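Local coordinates for protein TetR-family transcriptional regulator (Streptomyces coelicolor, PDB 2G7L) that probably acts as a dimeric, DNA-binding transcriptional regulator of the TetR family, with a helix-turn-helix domain followed by an all-helical C-terminal domain, at residues 143-155 against 213-226. Sequence-based numbering, arbitrary orientation.
Sequences AQVAWGVDKLLQD and SFDVLVNGITRTPV
Helices 143-155 and 213-223 run nearly antiparallel at 152°, their axes 9.0 Å apart, and come closest in backbone where Gly-148 meets Ile-221. The missing side chain at Gly-148 makes room for Ile-221 CG2, since a CB there would come within 2.7 Å of it; Ile-221 CD1 lies 3.6 Å from Gly-148 CA. One turn on, Leu-152 is a knob in the hole formed by Phe-214, Leu-217, Val-218 and Ile-221; its CD2 lies 3.8 Å from Leu-217 CB. In this TetR-like C-terminal domain the two helices also face the second subunit: Arg-209 of that chain makes a cation-pi contact with Trp-147, and NE1 of Trp-212, also of that chain, hydrogen-bonds to Thr-224 O. Gln-144 reaches out, extended beyond CG, to the end of helix 213-223, where NE2 donates to Ile-221 O at 3.0 Å, in the carbonyl plane but bent to 147° at the hydrogen. A leucine in its place would probably leave that carbonyl without its side-chain donor and the turn into Thr-224 less firmly tied to helix 143-155. Past this turn Val-226 folds back, setting CG2 over a face of Trp-147, 3.9 Å from the six-membered ring's centroid, and CG1 against Ala-143 CB. At the far end Asp-155 OD2 lies 3.1 Å from Ser-213 OG.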
loop_
_atom_site.group_PDB
_atom_site.type_symbol
_atom_site.label_atom_id
_atom_site.label_comp_id
_atom_site.label_asym_id
_atom_site.label_seq_id
_atom_site.Cartn_x
_atom_site.Cartn_y
_atom_site.Cartn_z
ATOM N N ALA A 143 17.851 -14.603 -3.472
ATOM C CA ALA A 143 17.663 -13.189 -3.136
ATOM C C ALA A 143 16.354 -12.672 -3.729
ATOM O O ALA A 143 15.597 -11.939 -3.080
ATOM C CB ALA A 143 18.828 -12.363 -3.591
ATOM N N GLN A 144 16.043 -13.126 -4.945
ATOM C CA GLN A 144 14.857 -12.721 -5.680
ATOM C C GLN A 144 13.632 -13.358 -5.107
ATOM O O GLN A 144 12.510 -12.765 -5.106
ATOM C CB GLN A 144 14.986 -13.090 -7.154
ATOM C CG GLN A 144 16.030 -12.223 -7.831
ATOM C CD GLN A 144 16.580 -12.817 -9.143
ATOM O OE1 GLN A 144 17.788 -12.861 -9.331
ATOM N NE2 GLN A 144 15.700 -13.210 -10.041
ATOM N N VAL A 145 13.773 -14.595 -4.625
ATOM C CA VAL A 145 12.569 -15.167 -3.973
ATOM C C VAL A 145 12.278 -14.514 -2.597
ATOM O O VAL A 145 11.153 -14.341 -2.265
ATOM C CB VAL A 145 12.385 -16.734 -4.106
ATOM C CG1 VAL A 145 13.467 -17.453 -4.958
ATOM C CG2 VAL A 145 11.867 -17.423 -2.878
ATOM N N ALA A 146 13.318 -14.109 -1.891
ATOM C CA ALA A 146 13.248 -13.492 -0.578
ATOM C C ALA A 146 12.629 -12.072 -0.652
ATOM O O ALA A 146 11.675 -11.808 0.061
ATOM C CB ALA A 146 14.705 -13.435 0.035
ATOM N N TRP A 147 13.165 -11.191 -1.533
ATOM C CA TRP A 147 12.590 -9.865 -1.767
ATOM C C TRP A 147 11.273 -9.948 -2.524
ATOM O O TRP A 147 10.365 -9.120 -2.329
ATOM C CB TRP A 147 13.612 -8.961 -2.448
ATOM C CG TRP A 147 14.777 -8.579 -1.562
ATOM C CD1 TRP A 147 15.172 -9.194 -0.436
ATOM C CD2 TRP A 147 15.693 -7.482 -1.766
ATOM N NE1 TRP A 147 16.339 -8.573 0.086
ATOM C CE2 TRP A 147 16.656 -7.525 -0.735
ATOM C CE3 TRP A 147 15.770 -6.454 -2.713
ATOM C CZ2 TRP A 147 17.694 -6.568 -0.620
ATOM C CZ3 TRP A 147 16.796 -5.541 -2.614
ATOM C CH2 TRP A 147 17.743 -5.601 -1.585
ATOM N N GLY A 148 11.091 -11.001 -3.318
ATOM C CA GLY A 148 9.877 -11.143 -4.070
ATOM C C GLY A 148 8.628 -11.411 -3.266
ATOM O O GLY A 148 7.549 -10.903 -3.548
ATOM N N VAL A 149 8.699 -12.282 -2.285
ATOM C CA VAL A 149 7.474 -12.593 -1.530
ATOM C C VAL A 149 7.010 -11.346 -0.716
ATOM O O VAL A 149 5.850 -11.176 -0.586
ATOM C CB VAL A 149 7.674 -13.833 -0.546
ATOM C CG1 VAL A 149 7.923 -15.168 -1.377
ATOM C CG2 VAL A 149 8.856 -13.582 0.304
ATOM N N ASP A 150 7.923 -10.558 -0.141
ATOM C CA ASP A 150 7.600 -9.227 0.414
ATOM C C ASP A 150 6.801 -8.357 -0.573
ATOM O O ASP A 150 5.713 -7.825 -0.253
ATOM C CB ASP A 150 8.920 -8.538 0.775
ATOM C CG ASP A 150 9.354 -8.813 2.235
ATOM O OD1 ASP A 150 9.040 -9.924 2.764
ATOM O OD2 ASP A 150 9.993 -7.907 2.864
ATOM N N LYS A 151 7.271 -8.286 -1.825
ATOM C CA LYS A 151 6.591 -7.523 -2.878
ATOM C C LYS A 151 5.265 -8.085 -3.255
ATOM O O LYS A 151 4.327 -7.328 -3.438
ATOM C CB LYS A 151 7.479 -7.408 -4.150
ATOM C CG LYS A 151 8.480 -6.259 -3.985
ATOM C CD LYS A 151 9.932 -6.660 -3.708
ATOM C CE LYS A 151 10.755 -5.670 -2.678
ATOM N NZ LYS A 151 10.996 -6.496 -1.376
ATOM N N LEU A 152 5.156 -9.414 -3.414
ATOM C CA LEU A 152 3.817 -10.040 -3.667
ATOM C C LEU A 152 2.812 -9.811 -2.516
ATOM O O LEU A 152 1.612 -9.604 -2.716
ATOM C CB LEU A 152 3.996 -11.533 -3.906
ATOM C CG LEU A 152 4.624 -12.016 -5.206
ATOM C CD1 LEU A 152 5.145 -13.429 -5.021
ATOM C CD2 LEU A 152 3.602 -11.806 -6.422
ATOM N N LEU A 153 3.310 -9.809 -1.284
ATOM C CA LEU A 153 2.412 -9.583 -0.143
ATOM C C LEU A 153 2.014 -8.104 -0.056
ATOM O O LEU A 153 0.826 -7.778 0.134
ATOM C CB LEU A 153 3.070 -10.078 1.184
ATOM C CG LEU A 153 3.087 -11.632 1.353
ATOM C CD1 LEU A 153 3.930 -12.118 2.531
ATOM C CD2 LEU A 153 1.695 -12.158 1.408
ATOM N N GLN A 154 3.019 -7.231 -0.145
ATOM C CA GLN A 154 2.762 -5.790 -0.096
ATOM C C GLN A 154 1.789 -5.341 -1.181
ATOM O O GLN A 154 0.993 -4.476 -0.969
ATOM C CB GLN A 154 4.038 -4.992 -0.237
ATOM C CG GLN A 154 3.787 -3.490 0.130
ATOM C CD GLN A 154 4.890 -2.658 -0.347
ATOM O OE1 GLN A 154 5.814 -2.372 0.383
ATOM N NE2 GLN A 154 4.855 -2.319 -1.628
ATOM N N ASP A 155 1.877 -5.944 -2.346
ATOM C CA ASP A 155 1.037 -5.605 -3.499
ATOM C C ASP A 155 -0.427 -5.970 -3.235
ATOM O O ASP A 155 -1.334 -5.164 -3.524
ATOM C CB ASP A 155 1.588 -6.333 -4.730
ATOM C CG ASP A 155 0.660 -6.227 -5.965
ATOM O OD1 ASP A 155 0.407 -5.065 -6.433
ATOM O OD2 ASP A 155 0.208 -7.303 -6.454
ATOM N N SER A 213 -1.365 -7.832 -11.998
ATOM C CA SER A 213 -0.079 -7.537 -11.322
ATOM C C SER A 213 0.641 -8.757 -10.707
ATOM O O SER A 213 1.895 -8.776 -10.486
ATOM C CB SER A 213 -0.226 -6.422 -10.305
ATOM O OG SER A 213 -1.027 -6.843 -9.266
ATOM N N PHE A 214 -0.120 -9.788 -10.405
ATOM C CA PHE A 214 0.514 -11.057 -10.013
ATOM C C PHE A 214 1.532 -11.530 -11.078
ATOM O O PHE A 214 2.742 -11.747 -10.812
ATOM C CB PHE A 214 -0.564 -12.143 -9.753
ATOM C CG PHE A 214 0.037 -13.519 -9.529
ATOM C CD1 PHE A 214 0.488 -13.897 -8.270
ATOM C CD2 PHE A 214 0.238 -14.398 -10.589
ATOM C CE1 PHE A 214 1.107 -15.174 -8.088
ATOM C CE2 PHE A 214 0.857 -15.668 -10.401
ATOM C CZ PHE A 214 1.266 -16.042 -9.154
ATOM N N ASP A 215 1.046 -11.654 -12.308
ATOM C CA ASP A 215 1.956 -11.961 -13.477
ATOM C C ASP A 215 3.045 -10.941 -13.677
ATOM O O ASP A 215 4.197 -11.294 -13.828
ATOM C CB ASP A 215 1.102 -12.095 -14.746
ATOM C CG ASP A 215 0.265 -13.354 -14.724
ATOM O OD1 ASP A 215 0.850 -14.364 -14.277
ATOM O OD2 ASP A 215 -0.927 -13.346 -15.155
ATOM N N VAL A 216 2.714 -9.660 -13.583
ATOM C CA VAL A 216 3.747 -8.634 -13.726
ATOM C C VAL A 216 4.828 -8.857 -12.704
ATOM O O VAL A 216 6.047 -8.777 -12.986
ATOM C CB VAL A 216 3.112 -7.169 -13.522
ATOM C CG1 VAL A 216 4.146 -6.135 -13.414
ATOM C CG2 VAL A 216 2.148 -6.884 -14.583
ATOM N N LEU A 217 4.383 -9.106 -11.462
ATOM C CA LEU A 217 5.351 -9.211 -10.380
ATOM C C LEU A 217 6.139 -10.489 -10.502
ATOM O O LEU A 217 7.372 -10.489 -10.352
ATOM C CB LEU A 217 4.599 -9.152 -9.020
ATOM C CG LEU A 217 4.310 -7.683 -8.627
ATOM C CD1 LEU A 217 3.263 -7.681 -7.596
ATOM C CD2 LEU A 217 5.622 -7.079 -8.038
ATOM N N VAL A 218 5.453 -11.597 -10.739
ATOM C CA VAL A 218 6.225 -12.918 -10.874
ATOM C C VAL A 218 7.265 -12.883 -12.011
ATOM O O VAL A 218 8.512 -13.149 -11.845
ATOM C CB VAL A 218 5.211 -14.112 -10.974
ATOM C CG1 VAL A 218 5.943 -15.403 -11.155
ATOM C CG2 VAL A 218 4.433 -14.195 -9.612
ATOM N N ASN A 219 6.795 -12.400 -13.157
ATOM C CA ASN A 219 7.699 -12.177 -14.318
ATOM C C ASN A 219 8.832 -11.273 -13.956
ATOM O O ASN A 219 10.007 -11.566 -14.184
ATOM C CB ASN A 219 6.904 -11.592 -15.451
ATOM C CG ASN A 219 6.053 -12.616 -16.080
ATOM O OD1 ASN A 219 6.287 -13.804 -15.842
ATOM N ND2 ASN A 219 5.028 -12.207 -16.861
ATOM N N GLY A 220 8.535 -10.153 -13.315
ATOM C CA GLY A 220 9.692 -9.318 -12.921
ATOM C C GLY A 220 10.582 -9.873 -11.850
ATOM O O GLY A 220 11.790 -9.689 -11.864
ATOM N N ILE A 221 9.972 -10.447 -10.814
ATOM C CA ILE A 221 10.785 -11.008 -9.713
ATOM C C ILE A 221 11.775 -12.076 -10.246
ATOM O O ILE A 221 12.991 -12.039 -9.953
ATOM C CB ILE A 221 9.901 -11.608 -8.606
ATOM C CG1 ILE A 221 9.176 -10.490 -7.815
ATOM C CG2 ILE A 221 10.747 -12.558 -7.651
ATOM C CD1 ILE A 221 7.924 -11.010 -7.111
ATOM N N THR A 222 11.262 -12.992 -11.068
ATOM C CA THR A 222 12.115 -14.113 -11.541
ATOM C C THR A 222 13.229 -13.624 -12.456
ATOM O O THR A 222 14.299 -14.239 -12.490
ATOM C CB THR A 222 11.327 -15.218 -12.213
ATOM O OG1 THR A 222 10.545 -14.680 -13.293
ATOM C CG2 THR A 222 10.376 -15.903 -11.206
ATOM N N ARG A 223 13.034 -12.467 -13.116
ATOM C CA ARG A 223 14.029 -12.021 -14.049
ATOM C C ARG A 223 14.939 -10.902 -13.647
ATOM O O ARG A 223 15.898 -10.600 -14.350
ATOM C CB ARG A 223 13.450 -11.866 -15.435
ATOM C CG ARG A 223 12.786 -10.634 -15.733
ATOM C CD ARG A 223 11.516 -10.964 -16.536
ATOM N NE ARG A 223 11.472 -12.347 -17.015
ATOM C CZ ARG A 223 10.544 -12.836 -17.848
ATOM N NH1 ARG A 223 9.564 -12.070 -18.321
ATOM N NH2 ARG A 223 10.593 -14.123 -18.211
ATOM N N THR A 224 14.736 -10.358 -12.457
ATOM C CA THR A 224 15.521 -9.190 -12.033
ATOM C C THR A 224 16.415 -9.519 -10.865
ATOM O O THR A 224 15.933 -9.753 -9.788
ATOM C CB THR A 224 14.590 -7.991 -11.609
ATOM O OG1 THR A 224 13.575 -7.753 -12.592
ATOM C CG2 THR A 224 15.385 -6.760 -11.392
ATOM N N PRO A 225 17.732 -9.552 -11.074
ATOM C CA PRO A 225 18.706 -9.751 -9.996
ATOM C C PRO A 225 18.638 -8.661 -8.914
ATOM O O PRO A 225 18.390 -7.468 -9.231
ATOM C CB PRO A 225 20.051 -9.648 -10.719
ATOM C CG PRO A 225 19.748 -10.014 -12.122
ATOM C CD PRO A 225 18.390 -9.451 -12.398
ATOM N N VAL A 226 18.835 -9.075 -7.654
ATOM C CA VAL A 226 19.028 -8.144 -6.582
ATOM C C VAL A 226 20.467 -7.694 -6.438
ATOM O O VAL A 226 21.390 -8.518 -6.277
ATOM C CB VAL A 226 18.214 -8.448 -5.234
ATOM C CG1 VAL A 226 17.244 -9.507 -5.384
ATOM C CG2 VAL A 226 19.043 -8.519 -4.043
#